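Local coordinates for pullulanase (Klebsiella oxytoca, PDB 2YOC), which probably hydrolyses the alpha-1,6-glucosidic bonds of pullulan and related dextrins, as a glycosyl hydrolase that binds calcium and is linked to type 2 secretion, at residues L826-S831 / L870-F875; N897-M902 / R917-V922. All blocks are in the same frame, centred on the assembly; numbering follows the deposited sequence.

Contact 1: L826-S831 / L870-F875; sequences LWDMIS and LRSKSF
Two first torsions turn Asp828 and Ser872 toward each other. CG of Asp828 stands anti to its carbonyl carbon (chi1 -71°), and OG of Ser872 stands anti to its backbone N (chi1 176°). The Asp828 carboxylate leaves helix 826-833 and enters a bend of the loop that follows strand 860-864, the last strand of the (beta/alpha)8 barrel. Ser872 OG donates to the syn lone pair of Asp828 OD1, at 2.6 Å. The other oxygen takes two backbone N-H groups. Lys873 N reaches Asp828 OD2 at 3.0 Å on the syn side. Phe875 N reaches Asp828 OD2 at 2.9 Å from above the carboxylate plane, 62° out of it. These two donors lie on opposite faces of that plane. Ser872 OG also accepts from Ser874 N, which makes an ST turn. Ser872 therefore shapes the loop that its hydroxyl joins to the helix.

Apolar groups border this polar centre. Leu870 CB sits over one face of the Trp827 indole, toward the rim, and Leu870 CD2 lies 3.7 Å from Trp827 CE3. Ser831 OG is above the opposite face, and it bonds to Trp827 O. On the next turn of the helix, Ser831 CB approaches Phe875 CZ at 3.8 Å. Helix 927-945 touches Leu870 as well.

All the touching residues are buried. Three neutral donors grip the Asp828 carboxylate, two of them from the backbone. Such a setting would be expected to suit a charged carboxylate, and it ties the course of the loop to the helix.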
ATOM      1  N   LEU B 826     -15.318  -0.871 -30.925  1.00 63.09           N
ATOM      2  CA  LEU B 826     -15.902  -0.198 -29.766  1.00 62.44           C
ATOM      3  C   LEU B 826     -17.398  -0.525 -29.625  1.00 69.23           C
ATOM      4  O   LEU B 826     -17.819  -0.950 -28.541  1.00 69.05           O
ATOM      5  CB  LEU B 826     -15.658   1.314 -29.820  1.00 61.25           C
ATOM      6  CG  LEU B 826     -16.179   2.123 -28.650  1.00 65.32           C
ATOM      7  CD1 LEU B 826     -15.622   1.611 -27.299  1.00 64.64           C
ATOM      8  CD2 LEU B 826     -15.923   3.607 -28.867  1.00 68.31           C
ATOM      9  N   TRP B 827     -18.174  -0.380 -30.732  1.00 67.85           N
ATOM     10  CA  TRP B 827     -19.598  -0.689 -30.776  1.00 69.79           C
ATOM     11  C   TRP B 827     -19.855  -2.127 -30.360  1.00 76.96           C
ATOM     12  O   TRP B 827     -20.724  -2.376 -29.515  1.00 77.81           O
ATOM     13  CB  TRP B 827     -20.150  -0.461 -32.173  1.00 69.60           C
ATOM     14  CG  TRP B 827     -21.614  -0.762 -32.272  1.00 72.37           C
ATOM     15  CD1 TRP B 827     -22.183  -1.921 -32.700  1.00 76.27           C
ATOM     16  CD2 TRP B 827     -22.687   0.077 -31.837  1.00 72.96           C
ATOM     17  NE1 TRP B 827     -23.549  -1.843 -32.592  1.00 77.19           N
ATOM     18  CE2 TRP B 827     -23.887  -0.628 -32.060  1.00 78.65           C
ATOM     19  CE3 TRP B 827     -22.756   1.365 -31.290  1.00 74.21           C
ATOM     20  CZ2 TRP B 827     -25.144  -0.082 -31.768  1.00 79.18           C
ATOM     21  CZ3 TRP B 827     -23.998   1.908 -31.002  1.00 76.97           C
ATOM     22  CH2 TRP B 827     -25.176   1.190 -31.246  1.00 78.80           C
ATOM     23  N   ASP B 828     -19.106  -3.078 -30.951  1.00 73.33           N
ATOM     24  CA  ASP B 828     -19.260  -4.489 -30.620  1.00 73.30           C
ATOM     25  C   ASP B 828     -19.037  -4.727 -29.116  1.00 76.16           C
ATOM     26  O   ASP B 828     -19.866  -5.362 -28.465  1.00 79.10           O
ATOM     27  CB  ASP B 828     -18.404  -5.376 -31.549  1.00 74.94           C
ATOM     28  CG  ASP B 828     -18.900  -5.460 -33.001  1.00 83.59           C
ATOM     29  OD1 ASP B 828     -19.906  -4.796 -33.328  1.00 81.55           O
ATOM     30  OD2 ASP B 828     -18.273  -6.192 -33.807  1.00 92.82           O
HETATM   31  N   MSE B 829     -18.004  -4.110 -28.549  1.00 69.40           N
HETATM   32  CA  MSE B 829     -17.725  -4.176 -27.105  1.00 67.59           C
HETATM   33  C   MSE B 829     -18.875  -3.629 -26.254  1.00 71.94           C
HETATM   34  O   MSE B 829     -19.221  -4.246 -25.249  1.00 70.74           O
HETATM   35  CB  MSE B 829     -16.426  -3.435 -26.775  1.00 67.49           C
HETATM   36  CG  MSE B 829     -15.226  -4.163 -27.299  1.00 71.69           C
HETATM   37 SE   MSE B 829     -14.882  -5.826 -26.324  1.00 76.99          SE
HETATM   38  CE  MSE B 829     -13.416  -5.073 -25.221  1.00 72.67           C
ATOM     39  N   ILE B 830     -19.482  -2.491 -26.671  1.00 69.53           N
ATOM     40  CA  ILE B 830     -20.630  -1.908 -25.973  1.00 70.54           C
ATOM     41  C   ILE B 830     -21.805  -2.892 -26.075  1.00 78.98           C
ATOM     42  O   ILE B 830     -22.392  -3.227 -25.042  1.00 80.79           O
ATOM     43  CB  ILE B 830     -20.965  -0.459 -26.446  1.00 73.01           C
ATOM     44  CG1 ILE B 830     -19.806   0.509 -26.120  1.00 72.12           C
ATOM     45  CG2 ILE B 830     -22.315   0.067 -25.872  1.00 73.02           C
ATOM     46  CD1 ILE B 830     -19.807   1.794 -26.962  1.00 75.77           C
ATOM     47  N   SER B 831     -22.078  -3.430 -27.289  1.00 75.74           N
ATOM     48  CA  SER B 831     -23.125  -4.437 -27.519  1.00 76.03           C
ATOM     49  C   SER B 831     -22.968  -5.636 -26.560  1.00 80.59           C
ATOM     50  O   SER B 831     -23.950  -6.050 -25.946  1.00 82.35           O
ATOM     51  CB  SER B 831     -23.139  -4.877 -28.978  1.00 77.92           C
ATOM     52  OG  SER B 831     -23.287  -3.745 -29.824  1.00 81.45           O
ATOM     53  N   LEU B 870     -20.267   4.205 -35.873  1.00 68.29           N
ATOM     54  CA  LEU B 870     -20.606   3.098 -34.968  1.00 69.03           C
ATOM     55  C   LEU B 870     -20.162   1.727 -35.488  1.00 71.25           C
ATOM     56  O   LEU B 870     -20.822   0.719 -35.216  1.00 71.24           O
ATOM     57  CB  LEU B 870     -22.132   3.118 -34.696  1.00 71.03           C
ATOM     58  CG  LEU B 870     -22.712   4.449 -34.227  1.00 76.93           C
ATOM     59  CD1 LEU B 870     -24.188   4.490 -34.409  1.00 77.49           C
ATOM     60  CD2 LEU B 870     -22.366   4.717 -32.784  1.00 82.07           C
ATOM     61  N   ARG B 871     -19.044   1.695 -36.242  1.00 67.23           N
ATOM     62  CA  ARG B 871     -18.517   0.494 -36.894  1.00 66.85           C
ATOM     63  C   ARG B 871     -18.646  -0.750 -36.076  1.00 69.89           C
ATOM     64  O   ARG B 871     -18.309  -0.767 -34.886  1.00 68.22           O
ATOM     65  CB  ARG B 871     -17.071   0.664 -37.397  1.00 65.16           C
ATOM     66  CG  ARG B 871     -16.610  -0.435 -38.354  1.00 74.54           C
ATOM     67  CD  ARG B 871     -15.136  -0.317 -38.651  1.00 82.06           C
ATOM     68  NE  ARG B 871     -14.670  -1.327 -39.601  1.00 87.22           N
ATOM     69  CZ  ARG B 871     -13.475  -1.305 -40.178  1.00 88.74           C
ATOM     70  NH1 ARG B 871     -12.627  -0.314 -39.925  1.00 65.17           N
ATOM     71  NH2 ARG B 871     -13.137  -2.242 -41.048  1.00 79.33           N
ATOM     72  N   SER B 872     -19.158  -1.784 -36.755  1.00 67.61           N
ATOM     73  CA  SER B 872     -19.338  -3.135 -36.273  1.00 68.56           C
ATOM     74  C   SER B 872     -18.687  -4.138 -37.241  1.00 74.39           C
ATOM     75  O   SER B 872     -18.539  -3.871 -38.434  1.00 75.14           O
ATOM     76  CB  SER B 872     -20.819  -3.432 -36.099  1.00 73.93           C
ATOM     77  OG  SER B 872     -21.032  -4.780 -35.709  1.00 83.55           O
ATOM     78  N   LYS B 873     -18.271  -5.282 -36.697  1.00 71.96           N
ATOM     79  CA  LYS B 873     -17.659  -6.412 -37.399  1.00 71.94           C
ATOM     80  C   LYS B 873     -18.505  -7.664 -37.056  1.00 76.11           C
ATOM     81  O   LYS B 873     -18.069  -8.797 -37.252  1.00 74.29           O
ATOM     82  CB  LYS B 873     -16.179  -6.572 -36.956  1.00 72.82           C
ATOM     83  CG  LYS B 873     -15.283  -5.502 -37.556  1.00 75.23           C
ATOM     84  CD  LYS B 873     -13.823  -5.627 -37.156  1.00 84.05           C
ATOM     85  CE  LYS B 873     -12.999  -4.481 -37.715  1.00 84.42           C
ATOM     86  NZ  LYS B 873     -11.557  -4.625 -37.397  1.00 92.48           N
ATOM     87  N   SER B 874     -19.741  -7.427 -36.577  1.00 74.92           N
ATOM     88  CA  SER B 874     -20.692  -8.427 -36.100  1.00 77.35           C
ATOM     89  C   SER B 874     -20.030  -9.476 -35.193  1.00 81.56           C
ATOM     90  O   SER B 874     -20.149 -10.696 -35.366  1.00 80.54           O
ATOM     91  CB  SER B 874     -21.668  -8.928 -37.178  1.00 84.50           C
ATOM     92  OG  SER B 874     -21.260 -10.061 -37.925  1.00 97.56           O
ATOM     93  N   PHE B 875     -19.272  -8.911 -34.223  1.00 78.14           N
ATOM     94  CA  PHE B 875     -18.529  -9.554 -33.140  1.00 77.51           C
ATOM     95  C   PHE B 875     -17.207 -10.232 -33.539  1.00 80.55           C
ATOM     96  O   PHE B 875     -16.625 -10.968 -32.725  1.00 80.15           O
ATOM     97  CB  PHE B 875     -19.449 -10.420 -32.247  1.00 80.24           C
ATOM     98  CG  PHE B 875     -20.633  -9.665 -31.673  1.00 82.52           C
ATOM     99  CD1 PHE B 875     -20.493  -8.874 -30.536  1.00 85.70           C
ATOM    100  CD2 PHE B 875     -21.883  -9.728 -32.282  1.00 85.59           C
ATOM    101  CE1 PHE B 875     -21.578  -8.167 -30.014  1.00 86.94           C
ATOM    102  CE2 PHE B 875     -22.972  -9.028 -31.754  1.00 89.24           C
ATOM    103  CZ  PHE B 875     -22.815  -8.264 -30.618  1.00 87.20           C
TER

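Contact 2: N897-M902 / R917-V922; sequences NYNVGM and RVKEMV
Lys919 lies across Asn899 at about a right angle. This is a loop packed on a helix: residues 897-902 lie against helix 912-919 and the turn after it. Both pieces follow the last strand of the (beta/alpha)8 barrel in the chain. They belong to the pullulanase-type C-terminal family region.

The Lys919 side chain can be followed outward. Its CB is 4.3 Å from Tyr898 OH. Its CG, anti to the backbone N, lies near both that hydroxyl and the Asn899 amide. CG is 3.8 Å from Asn899 OD1. CD comes to 3.3 Å from Asn899 OD1. The chain then bends at chi3 (75°), and CE stays beside the same oxygen. NZ ends 3.5 Å from the selenium of Met902, a selenomethionine whose side chain is itself bent at chi2 and chi3. CG, CD and CE of Lys919 thus all run past Asn899 OD1. On the nitrogen side of the same amide, Asn899 ND2 is 3.8 Å from Glu920 OE2. That is a loose approach, with the amide and carboxylate planes 64° apart.

Tyr898 makes the second half of the contact. Its ring points from the loop to the backbone of Lys919, and other residues pack around it: Ser831 of helix 826-833 and Thr924. Val918 and Met921 of the helix side rest on Arg741 of helix 739-742. Lys919 O lies at the edge of the Tyr898 ring, in its plane, and Tyr898 OH donates to Lys919 O at 3.0 Å, with a C=O...donor angle of 106°.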
ATOM      1  N   ASN B 897     -22.984  -2.248 -40.177  1.00 79.20           N
ATOM      2  CA  ASN B 897     -22.577  -3.624 -40.486  1.00 78.35           C
ATOM      3  C   ASN B 897     -22.750  -4.573 -39.278  1.00 81.60           C
ATOM      4  O   ASN B 897     -22.085  -5.612 -39.171  1.00 80.12           O
ATOM      5  CB  ASN B 897     -21.153  -3.657 -41.095  1.00 75.85           C
ATOM      6  CG  ASN B 897     -20.819  -4.898 -41.869  1.00102.72           C
ATOM      7  OD1 ASN B 897     -21.521  -5.288 -42.806  1.00 98.46           O
ATOM      8  ND2 ASN B 897     -19.689  -5.505 -41.529  1.00 95.36           N
ATOM      9  N   TYR B 898     -23.677  -4.223 -38.385  1.00 79.37           N
ATOM     10  CA  TYR B 898     -23.951  -5.047 -37.210  1.00 80.87           C
ATOM     11  C   TYR B 898     -24.900  -6.166 -37.587  1.00 85.70           C
ATOM     12  O   TYR B 898     -25.719  -5.975 -38.484  1.00 84.60           O
ATOM     13  CB  TYR B 898     -24.515  -4.177 -36.079  1.00 82.83           C
ATOM     14  CG  TYR B 898     -24.827  -4.896 -34.781  1.00 86.14           C
ATOM     15  CD1 TYR B 898     -23.819  -5.201 -33.869  1.00 87.60           C
ATOM     16  CD2 TYR B 898     -26.140  -5.180 -34.419  1.00 87.90           C
ATOM     17  CE1 TYR B 898     -24.106  -5.815 -32.648  1.00 87.70           C
ATOM     18  CE2 TYR B 898     -26.439  -5.791 -33.200  1.00 88.90           C
ATOM     19  CZ  TYR B 898     -25.418  -6.106 -32.317  1.00 94.95           C
ATOM     20  OH  TYR B 898     -25.711  -6.712 -31.119  1.00 97.32           O
ATOM     21  N   ASN B 899     -24.763  -7.342 -36.938  1.00 85.18           N
ATOM     22  CA  ASN B 899     -25.597  -8.532 -37.182  1.00 88.07           C
ATOM     23  C   ASN B 899     -25.736  -8.829 -38.694  1.00 92.70           C
ATOM     24  O   ASN B 899     -26.782  -8.574 -39.323  1.00 92.12           O
ATOM     25  CB  ASN B 899     -26.958  -8.409 -36.463  1.00 91.79           C
ATOM     26  CG  ASN B 899     -27.856  -9.593 -36.599  1.00118.52           C
ATOM     27  OD1 ASN B 899     -27.431 -10.741 -36.509  1.00110.35           O
ATOM     28  ND2 ASN B 899     -29.124  -9.321 -36.840  1.00120.71           N
ATOM     29  N   VAL B 900     -24.613  -9.271 -39.275  1.00 88.24           N
ATOM     30  CA  VAL B 900     -24.488  -9.601 -40.691  1.00 87.69           C
ATOM     31  C   VAL B 900     -24.053 -11.052 -40.819  1.00 87.94           C
ATOM     32  O   VAL B 900     -23.747 -11.510 -41.918  1.00 87.81           O
ATOM     33  CB  VAL B 900     -23.553  -8.623 -41.448  1.00 91.61           C
ATOM     34  CG1 VAL B 900     -24.143  -7.220 -41.487  1.00 91.66           C
ATOM     35  CG2 VAL B 900     -22.135  -8.608 -40.861  1.00 90.22           C
ATOM     36  N   GLY B 901     -24.043 -11.753 -39.686  1.00 81.89           N
ATOM     37  CA  GLY B 901     -23.666 -13.158 -39.590  1.00 81.51           C
ATOM     38  C   GLY B 901     -22.885 -13.492 -38.338  1.00 84.94           C
ATOM     39  O   GLY B 901     -22.402 -12.596 -37.640  1.00 81.52           O
HETATM   40  N   MSE B 902     -22.759 -14.787 -38.042  1.00 85.78           N
HETATM   41  CA  MSE B 902     -21.974 -15.221 -36.895  1.00 87.34           C
HETATM   42  C   MSE B 902     -20.503 -15.058 -37.278  1.00 95.34           C
HETATM   43  O   MSE B 902     -20.155 -15.391 -38.406  1.00 96.01           O
HETATM   44  CB  MSE B 902     -22.272 -16.692 -36.515  1.00 90.99           C
HETATM   45  CG  MSE B 902     -23.662 -16.933 -35.922  1.00 99.45           C
HETATM   46 SE   MSE B 902     -24.218 -15.722 -34.474  1.00107.60          SE
HETATM   47  CE  MSE B 902     -23.257 -16.497 -32.976  1.00102.50           C
ATOM     48  N   ARG B 917     -27.164 -13.913 -26.675  1.00 77.36           N
ATOM     49  CA  ARG B 917     -27.698 -13.244 -25.487  1.00 76.90           C
ATOM     50  C   ARG B 917     -27.798 -11.710 -25.684  1.00 82.53           C
ATOM     51  O   ARG B 917     -28.755 -11.089 -25.210  1.00 82.42           O
ATOM     52  CB  ARG B 917     -26.781 -13.575 -24.278  1.00 71.63           C
ATOM     53  CG  ARG B 917     -27.115 -12.885 -22.952  1.00 72.27           C
ATOM     54  CD  ARG B 917     -26.062 -13.089 -21.879  1.00 82.88           C
ATOM     55  NE  ARG B 917     -26.137 -14.421 -21.263  1.00106.38           N
ATOM     56  CZ  ARG B 917     -25.324 -15.444 -21.520  1.00123.53           C
ATOM     57  NH1 ARG B 917     -24.333 -15.313 -22.395  1.00105.19           N
ATOM     58  NH2 ARG B 917     -25.500 -16.610 -20.909  1.00112.01           N
ATOM     59  N   VAL B 918     -26.811 -11.118 -26.394  1.00 79.09           N
ATOM     60  CA  VAL B 918     -26.698  -9.675 -26.568  1.00 79.05           C
ATOM     61  C   VAL B 918     -27.145  -9.104 -27.920  1.00 86.31           C
ATOM     62  O   VAL B 918     -27.550  -7.941 -27.988  1.00 86.44           O
ATOM     63  CB  VAL B 918     -25.282  -9.166 -26.159  1.00 81.27           C
ATOM     64  CG1 VAL B 918     -24.879  -9.679 -24.769  1.00 80.32           C
ATOM     65  CG2 VAL B 918     -24.222  -9.519 -27.211  1.00 80.39           C
ATOM     66  N   LYS B 919     -26.998  -9.900 -28.989  1.00 84.55           N
ATOM     67  CA  LYS B 919     -27.240  -9.516 -30.372  1.00 85.40           C
ATOM     68  C   LYS B 919     -28.542  -8.762 -30.587  1.00 93.77           C
ATOM     69  O   LYS B 919     -28.538  -7.665 -31.155  1.00 92.89           O
ATOM     70  CB  LYS B 919     -27.130 -10.745 -31.292  1.00 88.06           C
ATOM     71  CG  LYS B 919     -26.844 -10.423 -32.754  1.00 98.77           C
ATOM     72  CD  LYS B 919     -26.373 -11.647 -33.521  1.00110.86           C
ATOM     73  CE  LYS B 919     -27.467 -12.644 -33.860  1.00122.03           C
ATOM     74  NZ  LYS B 919     -27.002 -13.672 -34.833  1.00127.37           N
ATOM     75  N   GLU B 920     -29.650  -9.335 -30.097  1.00 94.34           N
ATOM     76  CA  GLU B 920     -30.969  -8.751 -30.288  1.00 95.84           C
ATOM     77  C   GLU B 920     -31.399  -7.752 -29.210  1.00100.63           C
ATOM     78  O   GLU B 920     -32.469  -7.146 -29.354  1.00100.98           O
ATOM     79  CB  GLU B 920     -32.014  -9.848 -30.564  1.00 98.57           C
ATOM     80  CG  GLU B 920     -31.995 -10.382 -31.996  1.00109.40           C
ATOM     81  CD  GLU B 920     -30.761 -11.154 -32.434  1.00133.20           C
ATOM     82  OE1 GLU B 920     -30.370 -12.118 -31.733  1.00112.16           O
ATOM     83  OE2 GLU B 920     -30.181 -10.783 -33.481  1.00136.03           O
HETATM   84  N   MSE B 921     -30.547  -7.520 -28.173  1.00 96.14           N
HETATM   85  CA  MSE B 921     -30.863  -6.580 -27.084  1.00 95.48           C
HETATM   86  C   MSE B 921     -31.280  -5.200 -27.574  1.00103.66           C
HETATM   87  O   MSE B 921     -32.254  -4.640 -27.057  1.00106.31           O
HETATM   88  CB  MSE B 921     -29.758  -6.490 -26.037  1.00 95.36           C
HETATM   89  CG  MSE B 921     -29.575  -7.780 -25.269  1.00101.65           C
HETATM   90 SE   MSE B 921     -28.739  -7.533 -23.550  1.00108.55          SE
HETATM   91  CE  MSE B 921     -27.091  -6.557 -24.179  1.00103.88           C
ATOM     92  N   VAL B 922     -30.593  -4.683 -28.606  1.00 99.42           N
ATOM     93  CA  VAL B 922     -30.958  -3.401 -29.185  1.00 99.85           C
ATOM     94  C   VAL B 922     -30.881  -3.354 -30.711  1.00102.50           C
ATOM     95  O   VAL B 922     -30.086  -4.073 -31.315  1.00100.53           O
ATOM     96  CB  VAL B 922     -30.370  -2.171 -28.436  1.00104.14           C
ATOM     97  CG1 VAL B 922     -29.217  -1.516 -29.203  1.00102.43           C
ATOM     98  CG2 VAL B 922     -31.466  -1.158 -28.088  1.00105.09           C
TER

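Overall arrangement
Contacts 1 and 2 follow one another along the chain, and their centres are 9 Å apart. Tyr898 is common ground. Its ring meets Trp827 edge-to-face, and its OH lies 3.3 Å from Phe875 CZ. A probable hydrogen bond joins Ser874 OG to Gly901 O at 2.8 Å. The loop 897-902 thus touches both 870-875 and helix 826-833, and helix 912-919 reaches helix 826-833 through Val918 and Tyr832. Contact 1 joins the segments that follow barrel strands 814-816 and 860-864. In this glycosyl hydrolase fold the active site lies at the C-terminal ends of the barrel strands. No calcium ligand belongs to either contact.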